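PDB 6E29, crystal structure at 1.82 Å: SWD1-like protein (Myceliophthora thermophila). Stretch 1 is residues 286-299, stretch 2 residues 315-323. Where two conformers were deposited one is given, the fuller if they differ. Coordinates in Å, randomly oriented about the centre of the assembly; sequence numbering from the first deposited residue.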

# COMPACT_ATOMS: atom_id res chain seq x y z
N VAL B 286 8.07 -10.01 -8.59
CA VAL B 286 7.46 -8.68 -8.53
C VAL B 286 6.61 -8.53 -9.80
O VAL B 286 7.12 -8.73 -10.90
CB VAL B 286 8.54 -7.57 -8.47
CG1 VAL B 286 7.89 -6.19 -8.61
CG2 VAL B 286 9.33 -7.67 -7.11
N ALA B 287 5.35 -8.12 -9.64
CA ALA B 287 4.48 -7.83 -10.78
C ALA B 287 4.14 -6.34 -10.78
O ALA B 287 4.14 -5.69 -9.72
CB ALA B 287 3.19 -8.64 -10.75
N ALA B 288 3.85 -5.81 -11.96
CA ALA B 288 3.37 -4.44 -12.07
C ALA B 288 2.39 -4.33 -13.23
O ALA B 288 2.59 -4.95 -14.28
CB ALA B 288 4.53 -3.47 -12.32
N SER B 289 1.43 -3.43 -13.08
CA SER B 289 0.62 -2.92 -14.18
C SER B 289 1.23 -1.64 -14.74
O SER B 289 1.99 -0.94 -14.07
CB SER B 289 -0.80 -2.62 -13.72
OG SER B 289 -0.75 -1.76 -12.59
N THR B 290 0.86 -1.32 -15.98
CA THR B 290 1.53 -0.32 -16.79
C THR B 290 0.57 0.81 -17.12
O THR B 290 -0.53 0.55 -17.61
CB THR B 290 2.02 -0.96 -18.09
OG1 THR B 290 2.56 -2.25 -17.79
CG2 THR B 290 3.11 -0.09 -18.75
N TYR B 291 0.98 2.05 -16.81
CA TYR B 291 0.20 3.22 -17.19
C TYR B 291 0.03 3.26 -18.69
O TYR B 291 0.98 3.03 -19.44
CB TYR B 291 0.90 4.52 -16.74
CG TYR B 291 0.51 4.96 -15.35
CD1 TYR B 291 1.47 5.13 -14.35
CD2 TYR B 291 -0.82 5.18 -15.03
CE1 TYR B 291 1.11 5.52 -13.07
CE2 TYR B 291 -1.19 5.57 -13.76
CZ TYR B 291 -0.23 5.72 -12.80
OH TYR B 291 -0.64 6.11 -11.56
N ASN B 292 -1.18 3.61 -19.12
CA ASN B 292 -1.53 3.78 -20.53
C ASN B 292 -1.19 2.58 -21.42
O ASN B 292 -1.02 2.74 -22.62
CB ASN B 292 -0.91 5.06 -21.10
CG ASN B 292 -1.66 6.29 -20.66
OD1 ASN B 292 -2.58 6.20 -19.84
ND2 ASN B 292 -1.30 7.45 -21.21
N ASN B 293 -1.14 1.37 -20.86
CA ASN B 293 -0.91 0.17 -21.68
C ASN B 293 -1.67 -0.98 -21.04
O ASN B 293 -2.07 -0.91 -19.87
CB ASN B 293 0.58 -0.21 -21.75
CG ASN B 293 1.44 0.81 -22.54
OD1 ASN B 293 1.92 1.82 -21.99
ND2 ASN B 293 1.67 0.50 -23.80
N HIS B 294 -1.80 -2.07 -21.78
CA HIS B 294 -2.65 -3.15 -21.26
C HIS B 294 -1.88 -4.23 -20.52
O HIS B 294 -2.48 -5.01 -19.77
CB HIS B 294 -3.48 -3.76 -22.41
CG HIS B 294 -2.64 -4.39 -23.49
ND1 HIS B 294 -1.96 -3.65 -24.43
CD2 HIS B 294 -2.35 -5.69 -23.75
CE1 HIS B 294 -1.30 -4.46 -25.24
NE2 HIS B 294 -1.53 -5.71 -24.85
N GLU B 295 -0.56 -4.28 -20.66
CA GLU B 295 0.22 -5.40 -20.18
C GLU B 295 0.45 -5.38 -18.68
O GLU B 295 0.43 -4.34 -18.00
CB GLU B 295 1.57 -5.42 -20.91
CG GLU B 295 1.40 -5.66 -22.39
CD GLU B 295 1.60 -4.41 -23.24
OE1 GLU B 295 1.87 -4.56 -24.44
OE2 GLU B 295 1.52 -3.29 -22.71
N LEU B 296 0.69 -6.58 -18.15
CA LEU B 296 1.27 -6.75 -16.83
C LEU B 296 2.66 -7.34 -17.00
O LEU B 296 2.86 -8.20 -17.86
CB LEU B 296 0.43 -7.69 -15.96
CG LEU B 296 -1.03 -7.32 -15.67
CD1 LEU B 296 -1.65 -8.45 -14.87
CD2 LEU B 296 -1.12 -6.01 -14.84
N TYR B 297 3.60 -6.88 -16.18
CA TYR B 297 4.97 -7.36 -16.26
C TYR B 297 5.26 -8.12 -14.99
O TYR B 297 4.86 -7.68 -13.91
CB TYR B 297 5.96 -6.19 -16.40
CG TYR B 297 5.88 -5.57 -17.81
CD1 TYR B 297 4.79 -4.78 -18.17
CD2 TYR B 297 6.88 -5.79 -18.75
CE1 TYR B 297 4.71 -4.22 -19.45
CE2 TYR B 297 6.80 -5.23 -20.03
CZ TYR B 297 5.70 -4.45 -20.37
OH TYR B 297 5.60 -3.89 -21.62
N ILE B 298 6.01 -9.23 -15.11
CA ILE B 298 6.44 -10.01 -13.94
C ILE B 298 7.95 -10.21 -14.02
O ILE B 298 8.46 -10.73 -15.02
CB ILE B 298 5.71 -11.36 -13.85
CG1 ILE B 298 4.18 -11.14 -13.88
CG2 ILE B 298 6.11 -12.08 -12.59
CD1 ILE B 298 3.39 -12.51 -13.88
N TRP B 299 8.67 -9.75 -13.00
CA TRP B 299 10.11 -9.99 -12.85
C TRP B 299 10.37 -10.96 -11.69
O TRP B 299 9.55 -11.09 -10.77
CB TRP B 299 10.85 -8.69 -12.58
CG TRP B 299 10.75 -7.65 -13.61
CD1 TRP B 299 11.65 -7.41 -14.64
CD2 TRP B 299 9.76 -6.61 -13.69
NE1 TRP B 299 11.25 -6.32 -15.35
CE2 TRP B 299 10.10 -5.80 -14.80
CE3 TRP B 299 8.62 -6.29 -12.92
CZ2 TRP B 299 9.32 -4.70 -15.20
CZ3 TRP B 299 7.85 -5.18 -13.30
CH2 TRP B 299 8.21 -4.39 -14.43
N GLU B 315 -7.37 -4.29 -21.83
CA GLU B 315 -7.59 -3.05 -21.12
C GLU B 315 -6.46 -2.73 -20.16
O GLU B 315 -5.75 -3.61 -19.65
CB GLU B 315 -8.95 -3.01 -20.39
CG GLU B 315 -9.04 -3.75 -19.10
CD GLU B 315 -10.40 -3.60 -18.43
OE1 GLU B 315 -10.80 -2.47 -18.05
OE2 GLU B 315 -11.10 -4.63 -18.34
N GLU B 316 -6.30 -1.43 -19.94
CA GLU B 316 -5.36 -0.96 -18.93
C GLU B 316 -5.73 -1.53 -17.55
O GLU B 316 -6.90 -1.53 -17.16
CB GLU B 316 -5.38 0.57 -18.89
CG GLU B 316 -4.17 1.16 -18.17
CD GLU B 316 -4.08 2.68 -18.22
OE1 GLU B 316 -3.38 3.29 -17.35
OE2 GLU B 316 -4.72 3.27 -19.14
N GLN B 317 -4.71 -1.99 -16.80
CA GLN B 317 -4.92 -2.59 -15.49
C GLN B 317 -4.45 -1.63 -14.39
O GLN B 317 -3.48 -0.89 -14.56
CB GLN B 317 -4.15 -3.91 -15.36
CG GLN B 317 -4.48 -4.89 -16.49
CD GLN B 317 -5.87 -5.46 -16.34
OE1 GLN B 317 -6.38 -5.57 -15.23
NE2 GLN B 317 -6.49 -5.80 -17.44
N GLY B 318 -5.14 -1.66 -13.25
CA GLY B 318 -4.79 -0.84 -12.12
C GLY B 318 -4.18 -1.62 -10.99
O GLY B 318 -3.04 -2.10 -11.07
N VAL B 319 -4.92 -1.74 -9.88
CA VAL B 319 -4.36 -2.39 -8.68
C VAL B 319 -4.18 -3.86 -8.96
O VAL B 319 -5.08 -4.50 -9.52
CB VAL B 319 -5.28 -2.19 -7.47
CG1 VAL B 319 -5.02 -3.25 -6.36
CG2 VAL B 319 -5.09 -0.77 -6.91
N ILE B 320 -3.05 -4.44 -8.50
CA ILE B 320 -2.86 -5.88 -8.65
C ILE B 320 -2.49 -6.47 -7.30
O ILE B 320 -1.94 -5.79 -6.44
CB ILE B 320 -1.78 -6.22 -9.72
CG1 ILE B 320 -0.44 -5.63 -9.26
CG2 ILE B 320 -2.21 -5.63 -11.11
CD1 ILE B 320 0.67 -5.92 -10.20
N GLU B 321 -2.75 -7.76 -7.12
CA GLU B 321 -2.46 -8.41 -5.84
C GLU B 321 -2.22 -9.88 -6.10
O GLU B 321 -2.98 -10.50 -6.86
CB GLU B 321 -3.63 -8.31 -4.86
CG GLU B 321 -3.79 -6.94 -4.29
CD GLU B 321 -2.60 -6.55 -3.43
OE1 GLU B 321 -2.09 -7.40 -2.65
OE2 GLU B 321 -2.17 -5.40 -3.56
N TRP B 322 -1.18 -10.45 -5.50
CA TRP B 322 -0.99 -11.89 -5.57
C TRP B 322 -1.71 -12.61 -4.43
O TRP B 322 -1.79 -12.09 -3.31
CB TRP B 322 0.49 -12.24 -5.45
CG TRP B 322 1.38 -11.81 -6.60
CD1 TRP B 322 1.98 -10.58 -6.77
CD2 TRP B 322 1.85 -12.63 -7.67
NE1 TRP B 322 2.80 -10.60 -7.88
CE2 TRP B 322 2.75 -11.85 -8.44
CE3 TRP B 322 1.62 -13.96 -8.05
CZ2 TRP B 322 3.38 -12.35 -9.56
CZ3 TRP B 322 2.26 -14.45 -9.17
CH2 TRP B 322 3.12 -13.65 -9.90
N HIS B 323 -2.09 -13.87 -4.69
CA HIS B 323 -2.63 -14.73 -3.62
C HIS B 323 -1.53 -15.04 -2.58
O HIS B 323 -0.35 -15.15 -2.94
CB HIS B 323 -3.16 -16.02 -4.27
CG HIS B 323 -3.95 -16.87 -3.34
ND1 HIS B 323 -3.38 -17.88 -2.59
CD2 HIS B 323 -5.28 -16.87 -3.04
CE1 HIS B 323 -4.33 -18.47 -1.87
NE2 HIS B 323 -5.48 -17.86 -2.11
O HOH W 1 -1.60 -2.32 -17.41

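The first stretch is a β-hairpin. Its strands, one running through V286-S289 and the other starting at L296, are joined by backbone hydrogen bonds such as A288 N to Y297 O (2.9 Å), and a type II turn runs from T290 to N293. Strand 317-322 packs against one side of this hairpin, its direction 155° from that of the hairpin's first strand. No direct backbone-to-backbone hydrogen bond links the two stretches; side chains make most of the contact.

Alternation along the hairpin strands selects A287, S289, L296 and I298, which point their CB atoms toward the second stretch. That stretch answers with Q317, I320 and W322; alternation holds from I320 to W322 but breaks at G318-V319. I320, with chi1 p and chi2 t, extends its CD1 to 3.7 Å from A287 CB, while I320 CG2 lies 3.9 Å from L296 CD2. A287 suits its place because a short methyl fits beside two large neighbours; A287 CB is also 3.9 Å from W322 CZ2. I298 (m, t) sets its CG2 near the plane of the W322 indole, at the ring edge, 4.1 Å from W322 CZ2.

S289 is the polar member among the hairpin's inward-pointing residues. In its p rotamer, S289 OG donates a 2.8 Å hydrogen bond to G318 O, giving a buried strand carbonyl a partner. G318, at phi/psi -108/-111, adopts a backbone conformation that residues with a CB seldom favour.

At the turn, E316 has the most area covered by the other stretch. Its CB points sideways, but the extended t, t chain brings the carboxylate to the loop, where E316 OE1 accepts a 2.8 Å hydrogen bond from N292 N. N292 has positive phi (54°), which asparagine tolerates well at the third position of a type II turn. T290, at chi1 m, donates from T290 OG1 to E295 O (3.0 Å), bracing the loop. Water 1 bridges the stretches, its oxygen accepting from T290 N (3.0 Å) and Q317 N (3.2 Å).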